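Phosphoglucosamine/phosphogalactosamine mutase (Sulfolobus tokodaii, PDB 2F7L) interconverts the 6-phosphates and 1-phosphates of glucosamine and galactosamine, a magnesium-dependent step toward UDP-GlcNAc and UDP-GalNAc. Local coordinates at residues Asp260-Tyr268 with Ser287-Tyr298; Asp8-Leu18 with Ala96-Lys107. All coordinates share one frame; numbering follows the deposited sequence.

Contact 1 of 2, residues Asp260-Tyr268 with Ser287-Tyr298; sequences DRSGTLLSY and SSSLVEEYLSKY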
loop_
_atom_site.group_PDB
_atom_site.type_symbol
_atom_site.label_atom_id
_atom_site.label_comp_id
_atom_site.label_asym_id
_atom_site.label_seq_id
_atom_site.Cartn_x
_atom_site.Cartn_y
_atom_site.Cartn_z
ATOM N N ASP A 260 6.837 3.065 -8.381
ATOM C CA ASP A 260 7.886 2.139 -8.789
ATOM C C ASP A 260 9.241 2.837 -9.049
ATOM O O ASP A 260 10.299 2.198 -9.000
ATOM C CB ASP A 260 7.433 1.326 -10.014
ATOM C CG ASP A 260 6.815 2.191 -11.109
ATOM O OD1 ASP A 260 6.463 1.638 -12.172
ATOM O OD2 ASP A 260 6.676 3.414 -10.921
ATOM N N ARG A 261 9.216 4.143 -9.312
ATOM C CA ARG A 261 10.461 4.878 -9.529
ATOM C C ARG A 261 11.180 4.956 -8.171
ATOM O O ARG A 261 12.375 4.667 -8.055
ATOM C CB ARG A 261 10.185 6.300 -10.035
ATOM C CG ARG A 261 9.308 6.410 -11.277
ATOM C CD ARG A 261 9.964 5.733 -12.406
ATOM N NE ARG A 261 9.249 5.875 -13.672
ATOM C CZ ARG A 261 8.034 5.409 -13.911
ATOM N NH1 ARG A 261 7.367 4.778 -12.961
ATOM N NH2 ARG A 261 7.512 5.518 -15.121
ATOM N N SER A 262 10.434 5.348 -7.144
ATOM C CA SER A 262 10.993 5.461 -5.808
ATOM C C SER A 262 11.123 4.100 -5.138
ATOM O O SER A 262 11.898 3.941 -4.195
ATOM C CB SER A 262 10.144 6.396 -4.944
ATOM O OG SER A 262 8.802 5.974 -4.884
ATOM N N GLY A 263 10.374 3.119 -5.627
ATOM C CA GLY A 263 10.448 1.793 -5.049
ATOM C C GLY A 263 11.776 1.208 -5.453
ATOM O O GLY A 263 12.415 0.474 -4.700
ATOM N N THR A 264 12.194 1.554 -6.666
ATOM C CA THR A 264 13.458 1.087 -7.237
ATOM C C THR A 264 14.658 1.703 -6.498
ATOM O O THR A 264 15.584 1.001 -6.113
ATOM C CB THR A 264 13.518 1.434 -8.756
ATOM O OG1 THR A 264 12.594 0.606 -9.472
ATOM C CG2 THR A 264 14.915 1.223 -9.305
ATOM N N LEU A 265 14.614 3.019 -6.312
ATOM C CA LEU A 265 15.647 3.770 -5.602
ATOM C C LEU A 265 15.774 3.242 -4.166
ATOM O O LEU A 265 16.877 3.063 -3.650
ATOM C CB LEU A 265 15.250 5.251 -5.577
ATOM C CG LEU A 265 16.088 6.308 -6.304
ATOM C CD1 LEU A 265 16.835 5.687 -7.451
ATOM C CD2 LEU A 265 15.185 7.431 -6.793
ATOM N N LEU A 266 14.628 3.007 -3.529
ATOM C CA LEU A 266 14.560 2.502 -2.162
ATOM C C LEU A 266 14.980 1.050 -2.131
ATOM O O LEU A 266 15.649 0.598 -1.200
ATOM C CB LEU A 266 13.137 2.634 -1.630
ATOM C CG LEU A 266 12.848 3.769 -0.642
ATOM C CD1 LEU A 266 13.714 5.002 -0.895
ATOM C CD2 LEU A 266 11.379 4.097 -0.734
ATOM N N SER A 267 14.583 0.309 -3.154
ATOM C CA SER A 267 14.944 -1.097 -3.240
ATOM C C SER A 267 16.479 -1.155 -3.310
ATOM O O SER A 267 17.126 -2.084 -2.829
ATOM C CB SER A 267 14.308 -1.704 -4.492
ATOM O OG SER A 267 14.082 -3.088 -4.309
ATOM N N TYR A 268 17.058 -0.127 -3.902
ATOM C CA TYR A 268 18.502 -0.035 -4.027
ATOM C C TYR A 268 19.162 0.168 -2.653
ATOM O O TYR A 268 19.972 -0.650 -2.200
ATOM C CB TYR A 268 18.848 1.132 -4.953
ATOM C CG TYR A 268 20.290 1.531 -4.901
ATOM C CD1 TYR A 268 21.291 0.634 -5.276
ATOM C CD2 TYR A 268 20.663 2.796 -4.444
ATOM C CE1 TYR A 268 22.636 0.987 -5.194
ATOM C CE2 TYR A 268 22.007 3.159 -4.355
ATOM C CZ TYR A 268 22.986 2.249 -4.731
ATOM O OH TYR A 268 24.313 2.593 -4.628
ATOM N N SER A 287 4.388 -2.873 -12.160
ATOM C CA SER A 287 5.616 -2.079 -12.068
ATOM C C SER A 287 6.376 -2.002 -13.400
ATOM O O SER A 287 6.398 -2.966 -14.186
ATOM C CB SER A 287 6.540 -2.678 -10.999
ATOM O OG SER A 287 6.220 -2.211 -9.709
ATOM N N SER A 288 7.004 -0.851 -13.637
ATOM C CA SER A 288 7.780 -0.624 -14.852
ATOM C C SER A 288 8.969 -1.552 -14.894
ATOM O O SER A 288 9.543 -1.834 -13.858
ATOM C CB SER A 288 8.291 0.808 -14.888
ATOM O OG SER A 288 9.359 0.944 -15.812
ATOM N N SER A 289 9.346 -2.016 -16.085
ATOM C CA SER A 289 10.495 -2.924 -16.231
ATOM C C SER A 289 11.790 -2.179 -15.908
ATOM O O SER A 289 12.848 -2.779 -15.695
ATOM C CB SER A 289 10.548 -3.517 -17.647
ATOM O OG SER A 289 10.646 -2.504 -18.624
ATOM N N LEU A 290 11.682 -0.860 -15.877
ATOM C CA LEU A 290 12.783 0.018 -15.519
ATOM C C LEU A 290 13.483 -0.532 -14.254
ATOM O O LEU A 290 14.708 -0.431 -14.098
ATOM C CB LEU A 290 12.194 1.414 -15.273
ATOM C CG LEU A 290 12.620 2.461 -14.248
ATOM C CD1 LEU A 290 11.551 3.535 -14.318
ATOM C CD2 LEU A 290 12.702 1.924 -12.823
ATOM N N VAL A 291 12.690 -1.118 -13.361
ATOM C CA VAL A 291 13.204 -1.689 -12.131
ATOM C C VAL A 291 14.305 -2.720 -12.426
ATOM O O VAL A 291 15.349 -2.731 -11.759
ATOM C CB VAL A 291 12.057 -2.346 -11.310
ATOM C CG1 VAL A 291 11.398 -3.447 -12.120
ATOM C CG2 VAL A 291 12.597 -2.913 -9.988
ATOM N N GLU A 292 14.090 -3.582 -13.420
ATOM C CA GLU A 292 15.106 -4.582 -13.766
ATOM C C GLU A 292 16.361 -3.917 -14.288
ATOM O O GLU A 292 17.476 -4.266 -13.902
ATOM C CB GLU A 292 14.615 -5.538 -14.844
ATOM C CG GLU A 292 13.626 -6.559 -14.384
ATOM C CD GLU A 292 13.374 -7.604 -15.450
ATOM O OE1 GLU A 292 13.215 -7.224 -16.635
ATOM O OE2 GLU A 292 13.331 -8.805 -15.100
ATOM N N GLU A 293 16.165 -2.959 -15.178
ATOM C CA GLU A 293 17.273 -2.253 -15.770
ATOM C C GLU A 293 18.209 -1.694 -14.716
ATOM O O GLU A 293 19.411 -1.941 -14.743
ATOM C CB GLU A 293 16.739 -1.124 -16.636
ATOM C CG GLU A 293 17.730 -0.573 -17.646
ATOM C CD GLU A 293 17.031 0.282 -18.682
ATOM O OE1 GLU A 293 15.866 -0.037 -19.024
ATOM O OE2 GLU A 293 17.645 1.261 -19.157
ATOM N N TYR A 294 17.646 -0.946 -13.777
ATOM C CA TYR A 294 18.438 -0.326 -12.729
ATOM C C TYR A 294 18.961 -1.293 -11.679
ATOM O O TYR A 294 20.120 -1.234 -11.316
ATOM C CB TYR A 294 17.619 0.762 -12.038
ATOM C CG TYR A 294 18.455 1.817 -11.357
ATOM C CD1 TYR A 294 18.856 2.961 -12.039
ATOM C CD2 TYR A 294 18.846 1.673 -10.032
ATOM C CE1 TYR A 294 19.618 3.936 -11.416
ATOM C CE2 TYR A 294 19.616 2.644 -9.400
ATOM C CZ TYR A 294 19.993 3.771 -10.097
ATOM O OH TYR A 294 20.725 4.744 -9.465
ATOM N N LEU A 295 18.122 -2.185 -11.178
ATOM C CA LEU A 295 18.606 -3.099 -10.153
ATOM C C LEU A 295 19.547 -4.139 -10.709
ATOM O O LEU A 295 20.274 -4.780 -9.951
ATOM C CB LEU A 295 17.441 -3.781 -9.432
ATOM C CG LEU A 295 16.550 -2.836 -8.613
ATOM C CD1 LEU A 295 15.501 -3.648 -7.870
ATOM C CD2 LEU A 295 17.396 -2.016 -7.626
ATOM N N SER A 296 19.528 -4.300 -12.032
ATOM C CA SER A 296 20.394 -5.269 -12.702
ATOM C C SER A 296 21.865 -4.970 -12.452
ATOM O O SER A 296 22.657 -5.869 -12.150
ATOM C CB SER A 296 20.134 -5.277 -14.206
ATOM O OG SER A 296 19.049 -6.134 -14.520
ATOM N N LYS A 297 22.226 -3.701 -12.576
ATOM C CA LYS A 297 23.597 -3.301 -12.348
ATOM C C LYS A 297 23.962 -3.255 -10.862
ATOM O O LYS A 297 24.722 -2.394 -10.427
ATOM C CB LYS A 297 23.869 -1.947 -13.014
ATOM C CG LYS A 297 22.916 -0.831 -12.681
ATOM C CD LYS A 297 23.452 0.492 -13.234
ATOM C CE LYS A 297 22.412 1.615 -13.156
ATOM N NZ LYS A 297 21.802 1.777 -11.791
ATOM N N TYR A 298 23.410 -4.186 -10.089
ATOM C CA TYR A 298 23.682 -4.279 -8.656
ATOM C C TYR A 298 23.451 -5.726 -8.225
ATOM O O TYR A 298 23.602 -6.071 -7.052
ATOM C CB TYR A 298 22.772 -3.339 -7.867
ATOM C CG TYR A 298 22.987 -1.875 -8.177
ATOM C CD1 TYR A 298 24.061 -1.176 -7.640
ATOM C CD2 TYR A 298 22.133 -1.197 -9.046
ATOM C CE1 TYR A 298 24.281 0.169 -7.964
ATOM C CE2 TYR A 298 22.342 0.139 -9.380
ATOM C CZ TYR A 298 23.420 0.822 -8.839
ATOM O OH TYR A 298 23.639 2.147 -9.188
#
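Asp260 reaches across to the loop ahead of helix 290-296, where its OD1 takes the backbone N-H of Ser288 at 2.9 Å through the lone pair turned away from OD2; the bond is fairly straight. CG sits between the backbone N and the carbonyl carbon, which swings the carboxylate toward that N-H. The other oxygen, OD2, is in a salt bridge with NH1 of Arg261, lying in the guanidinium plane at its edge. Ser288 in turn caps its own helix, its OG accepting from Leu290 N and also bonded to Glu434. The Arg261 chain, bent at chi2, crosses Leu290 at about a right angle, with CD and NE against CD1.

Thr264 sits at the middle of the interface. Its OG1 bonds back to Asp260 O at 2.8 Å and rests on Val291 CB, while CG2 of Thr264 lies 3.9 Å from Tyr294 CB. The two helices run nearly parallel, 22° apart with axes 9.8 Å from each other, as neighbours on one side of the mixed sheet of the alpha/beta/alpha domain III; Phe325 of strand 323-326 touches both Thr264 and Val291, from the sheet.

One turn on, Ser267 meets Leu295 CD1, and the other methyl, CD2, lies 3.8 Å from Thr264 O. Tyr268 closes the row: CG anti to the backbone N (chi1 166°) carries the ring across to Tyr298, and its CE1 edge points at one face of Tyr298 in an edge-to-face pair, centroids 4.7 Å apart and planes at 53°. A serine in place of Tyr298 would probably leave the Tyr268 edge without the aromatic face it rests against, its ring set free to turn.

Contact 2 of 2, residues Asp8-Leu18 with Ala96-Lys107; sequences DGVRGIVNKEL and ASHNPAPYNGIK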
loop_
_atom_site.group_PDB
_atom_site.type_symbol
_atom_site.label_atom_id
_atom_site.label_comp_id
_atom_site.label_asym_id
_atom_site.label_seq_id
_atom_site.Cartn_x
_atom_site.Cartn_y
_atom_site.Cartn_z
ATOM N N ASP A 8 -8.424 -5.505 -0.489
ATOM C CA ASP A 8 -7.774 -5.032 0.726
ATOM C C ASP A 8 -8.773 -4.974 1.893
ATOM O O ASP A 8 -8.864 -3.966 2.591
ATOM C CB ASP A 8 -7.204 -3.639 0.427
ATOM C CG ASP A 8 -6.078 -3.227 1.363
ATOM O OD1 ASP A 8 -5.648 -4.057 2.214
ATOM O OD2 ASP A 8 -5.627 -2.055 1.220
ATOM N N GLY A 9 -9.524 -6.058 2.092
ATOM C CA GLY A 9 -10.499 -6.114 3.175
ATOM C C GLY A 9 -11.946 -5.918 2.738
ATOM O O GLY A 9 -12.266 -5.888 1.541
ATOM N N VAL A 10 -12.830 -5.789 3.721
ATOM C CA VAL A 10 -14.239 -5.560 3.452
ATOM C C VAL A 10 -14.481 -4.059 3.426
ATOM O O VAL A 10 -14.044 -3.365 4.324
ATOM C CB VAL A 10 -15.107 -6.161 4.543
ATOM C CG1 VAL A 10 -16.554 -5.875 4.231
ATOM C CG2 VAL A 10 -14.844 -7.658 4.662
ATOM N N ARG A 11 -15.168 -3.547 2.415
ATOM C CA ARG A 11 -15.416 -2.108 2.365
ATOM C C ARG A 11 -16.661 -1.669 1.599
ATOM O O ARG A 11 -17.234 -2.420 0.825
ATOM C CB ARG A 11 -14.193 -1.384 1.804
ATOM C CG ARG A 11 -13.761 -1.870 0.462
ATOM C CD ARG A 11 -12.389 -1.306 0.081
ATOM N NE ARG A 11 -11.342 -1.561 1.073
ATOM C CZ ARG A 11 -10.057 -1.245 0.907
ATOM N NH1 ARG A 11 -9.648 -0.660 -0.214
ATOM N NH2 ARG A 11 -9.177 -1.499 1.871
ATOM N N GLY A 12 -17.086 -0.440 1.821
ATOM C CA GLY A 12 -18.262 0.044 1.134
ATOM C C GLY A 12 -18.580 1.428 1.634
ATOM O O GLY A 12 -17.912 1.921 2.540
ATOM N N ILE A 13 -19.584 2.060 1.045
ATOM C CA ILE A 13 -19.964 3.389 1.469
ATOM C C ILE A 13 -20.505 3.263 2.876
ATOM O O ILE A 13 -21.397 2.458 3.153
ATOM C CB ILE A 13 -21.010 3.980 0.525
ATOM C CG1 ILE A 13 -20.343 4.263 -0.821
ATOM C CG2 ILE A 13 -21.593 5.265 1.100
ATOM C CD1 ILE A 13 -21.324 4.493 -1.908
ATOM N N VAL A 14 -19.948 4.059 3.771
ATOM C CA VAL A 14 -20.338 3.996 5.160
ATOM C C VAL A 14 -21.797 4.368 5.395
ATOM O O VAL A 14 -22.312 5.331 4.832
ATOM C CB VAL A 14 -19.398 4.868 6.030
ATOM C CG1 VAL A 14 -19.964 6.273 6.177
ATOM C CG2 VAL A 14 -19.167 4.183 7.375
ATOM N N ASN A 15 -22.435 3.566 6.243
ATOM C CA ASN A 15 -23.829 3.688 6.630
ATOM C C ASN A 15 -24.808 3.429 5.503
ATOM O O ASN A 15 -25.943 3.894 5.542
ATOM C CB ASN A 15 -24.106 5.044 7.273
ATOM C CG ASN A 15 -24.759 4.907 8.637
ATOM O OD1 ASN A 15 -24.792 3.811 9.201
ATOM N ND2 ASN A 15 -25.262 6.010 9.179
ATOM N N LYS A 16 -24.372 2.684 4.499
ATOM C CA LYS A 16 -25.246 2.321 3.395
ATOM C C LYS A 16 -24.999 0.872 3.032
ATOM O O LYS A 16 -25.838 0.020 3.287
ATOM C CB LYS A 16 -25.036 3.226 2.187
ATOM C CG LYS A 16 -25.947 4.417 2.244
ATOM C CD LYS A 16 -26.629 4.680 0.927
ATOM C CE LYS A 16 -25.719 5.468 0.026
ATOM N NZ LYS A 16 -24.420 4.749 -0.152
ATOM N N GLU A 17 -23.841 0.587 2.462
ATOM C CA GLU A 17 -23.506 -0.771 2.117
ATOM C C GLU A 17 -22.773 -1.281 3.347
ATOM O O GLU A 17 -23.092 -2.348 3.873
ATOM C CB GLU A 17 -22.624 -0.761 0.874
ATOM C CG GLU A 17 -23.213 0.162 -0.203
ATOM C CD GLU A 17 -22.220 0.601 -1.285
ATOM O OE1 GLU A 17 -20.980 0.594 -1.061
ATOM O OE2 GLU A 17 -22.713 0.984 -2.370
ATOM N N LEU A 18 -21.793 -0.512 3.822
ATOM C CA LEU A 18 -21.056 -0.900 5.021
ATOM C C LEU A 18 -21.910 -0.324 6.143
ATOM O O LEU A 18 -21.765 0.826 6.522
ATOM C CB LEU A 18 -19.651 -0.261 5.053
ATOM C CG LEU A 18 -18.691 -0.825 6.113
ATOM C CD1 LEU A 18 -18.036 -2.063 5.549
ATOM C CD2 LEU A 18 -17.629 0.176 6.498
ATOM N N ALA A 96 -10.669 2.326 4.612
ATOM C CA ALA A 96 -11.043 2.024 3.224
ATOM C C ALA A 96 -9.836 2.303 2.323
ATOM O O ALA A 96 -9.967 2.625 1.149
ATOM C CB ALA A 96 -12.259 2.860 2.781
ATOM N N SER A 97 -8.654 2.181 2.908
ATOM C CA SER A 97 -7.397 2.377 2.198
ATOM C C SER A 97 -7.317 3.704 1.414
ATOM O O SER A 97 -7.133 4.782 2.003
ATOM C CB SER A 97 -7.155 1.170 1.265
ATOM O OG SER A 97 -5.787 1.045 0.868
ATOM N N HIS A 98 -7.473 3.608 0.094
ATOM C CA HIS A 98 -7.383 4.751 -0.825
ATOM C C HIS A 98 -8.747 5.250 -1.350
ATOM O O HIS A 98 -8.833 6.354 -1.920
ATOM C CB HIS A 98 -6.554 4.333 -2.033
ATOM C CG HIS A 98 -7.092 3.102 -2.691
ATOM N ND1 HIS A 98 -6.863 1.836 -2.193
ATOM C CD2 HIS A 98 -7.957 2.948 -3.723
ATOM C CE1 HIS A 98 -7.565 0.958 -2.888
ATOM N NE2 HIS A 98 -8.238 1.608 -3.821
ATOM N N ASN A 99 -9.784 4.420 -1.199
ATOM C CA ASN A 99 -11.133 4.746 -1.662
ATOM C C ASN A 99 -11.541 6.167 -1.308
ATOM O O ASN A 99 -11.084 6.725 -0.319
ATOM C CB ASN A 99 -12.159 3.803 -1.033
ATOM C CG ASN A 99 -12.126 2.424 -1.617
ATOM O OD1 ASN A 99 -11.061 1.844 -1.828
ATOM N ND2 ASN A 99 -13.305 1.872 -1.870
ATOM N N PRO A 100 -12.429 6.761 -2.116
ATOM C CA PRO A 100 -12.941 8.116 -1.925
ATOM C C PRO A 100 -13.513 8.245 -0.517
ATOM O O PRO A 100 -13.756 7.236 0.162
ATOM C CB PRO A 100 -14.022 8.223 -2.987
ATOM C CG PRO A 100 -13.520 7.366 -4.054
ATOM C CD PRO A 100 -13.003 6.161 -3.330
ATOM N N ALA A 101 -13.747 9.489 -0.108
ATOM C CA ALA A 101 -14.255 9.826 1.215
ATOM C C ALA A 101 -15.484 9.107 1.759
ATOM O O ALA A 101 -15.568 8.830 2.965
ATOM C CB ALA A 101 -14.503 11.311 1.281
ATOM N N PRO A 102 -16.458 8.802 0.901
ATOM C CA PRO A 102 -17.619 8.127 1.493
ATOM C C PRO A 102 -17.451 6.654 1.873
ATOM O O PRO A 102 -18.348 6.057 2.472
ATOM C CB PRO A 102 -18.735 8.394 0.466
ATOM C CG PRO A 102 -17.992 8.497 -0.813
ATOM C CD PRO A 102 -16.736 9.256 -0.472
ATOM N N TYR A 103 -16.293 6.087 1.563
ATOM C CA TYR A 103 -16.029 4.692 1.883
ATOM C C TYR A 103 -15.339 4.473 3.224
ATOM O O TYR A 103 -14.698 5.371 3.778
ATOM C CB TYR A 103 -15.128 4.064 0.815
ATOM C CG TYR A 103 -15.799 3.807 -0.494
ATOM C CD1 TYR A 103 -16.175 2.519 -0.866
ATOM C CD2 TYR A 103 -16.112 4.865 -1.350
ATOM C CE1 TYR A 103 -16.857 2.289 -2.066
ATOM C CE2 TYR A 103 -16.799 4.650 -2.548
ATOM C CZ TYR A 103 -17.172 3.362 -2.899
ATOM O OH TYR A 103 -17.890 3.170 -4.062
ATOM N N ASN A 104 -15.478 3.254 3.730
ATOM C CA ASN A 104 -14.807 2.822 4.940
ATOM C C ASN A 104 -14.857 1.307 4.900
ATOM O O ASN A 104 -15.595 0.755 4.105
ATOM C CB ASN A 104 -15.470 3.376 6.185
ATOM C CG ASN A 104 -14.458 3.651 7.291
ATOM O OD1 ASN A 104 -14.688 4.476 8.180
ATOM N ND2 ASN A 104 -13.339 2.957 7.238
ATOM N N GLY A 105 -14.061 0.629 5.709
ATOM C CA GLY A 105 -14.081 -0.817 5.668
ATOM C C GLY A 105 -13.392 -1.514 6.821
ATOM O O GLY A 105 -13.049 -0.908 7.837
ATOM N N ILE A 106 -13.175 -2.806 6.672
ATOM C CA ILE A 106 -12.544 -3.544 7.726
ATOM C C ILE A 106 -11.356 -4.287 7.213
ATOM O O ILE A 106 -11.473 -5.044 6.264
ATOM C CB ILE A 106 -13.495 -4.578 8.316
ATOM C CG1 ILE A 106 -14.749 -3.895 8.866
ATOM C CG2 ILE A 106 -12.786 -5.366 9.395
ATOM C CD1 ILE A 106 -14.512 -3.112 10.124
ATOM N N LYS A 107 -10.201 -4.053 7.820
ATOM C CA LYS A 107 -8.984 -4.778 7.469
ATOM C C LYS A 107 -8.730 -5.644 8.707
ATOM O O LYS A 107 -9.047 -5.248 9.839
ATOM C CB LYS A 107 -7.803 -3.826 7.269
ATOM C CG LYS A 107 -7.506 -3.470 5.818
ATOM C CD LYS A 107 -6.264 -2.591 5.699
ATOM C CE LYS A 107 -6.077 -2.052 4.271
ATOM N NZ LYS A 107 -5.047 -0.937 4.128
#
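The Arg11 guanidinium lies with one face over the backbone of the 96-99 turn, Ala96 C sitting 3.7 Å above its centre, while His98 CE1 and Lys107 CE approach its edge in the plane. NH1 adds a weak bond to Asn99 OD1, the amide plane standing at 89° to the guanidinium. The Tyr103 ring takes Ile13 CG1 over one face, a CH-pi contact 4.0 Å from the centroid.

Arg11, Ile13 and Tyr103 sit on strands 10-13 and 103-107, which pair antiparallel, 10-13 being the outermost strand of the domain I sheet. Gly12 and Asn104 exchange two backbone bonds, Val10 N bonds to Ile106 O, and Val14 N reaches Pro102 O at 2.9 Å just past the strand. Arg11 faces Gly105 in a non-hydrogen-bonded pair, and the glycine has no side chain on the Arg11 side.

At the Asp8 end, beside Lys107, lies the loop of Ser97, by similarity the residue that carries the phosphate in the phosphoserine intermediate, unmodified here. Asp8 OD2 forms a salt bridge with Lys107 NZ at 3.2 Å and with Arg340. The lysine, extended beyond CG, carries that same NZ to Asp243 and Asp245, magnesium ligands by similarity.

Both contacts are largely buried, but they belong to different domains, on opposite sides of the chain's centre, with centres about 32 Å apart. Contact 1 is helix against helix in domain III, away from the annotated sites: a mixture of leucine, valine and tyrosine with small polar side chains, and one side-chain to backbone bond at the start of a helix. Contact 2 is strand against strand in domain I, held by main-chain bonds, and its charged side chains gather beside the loop of Ser97, the probable catalytic serine. Acidic residues matter in both, Asp260 gripping a backbone N-H and Asp8 joining a salt-bridge network that runs on toward the probable magnesium site.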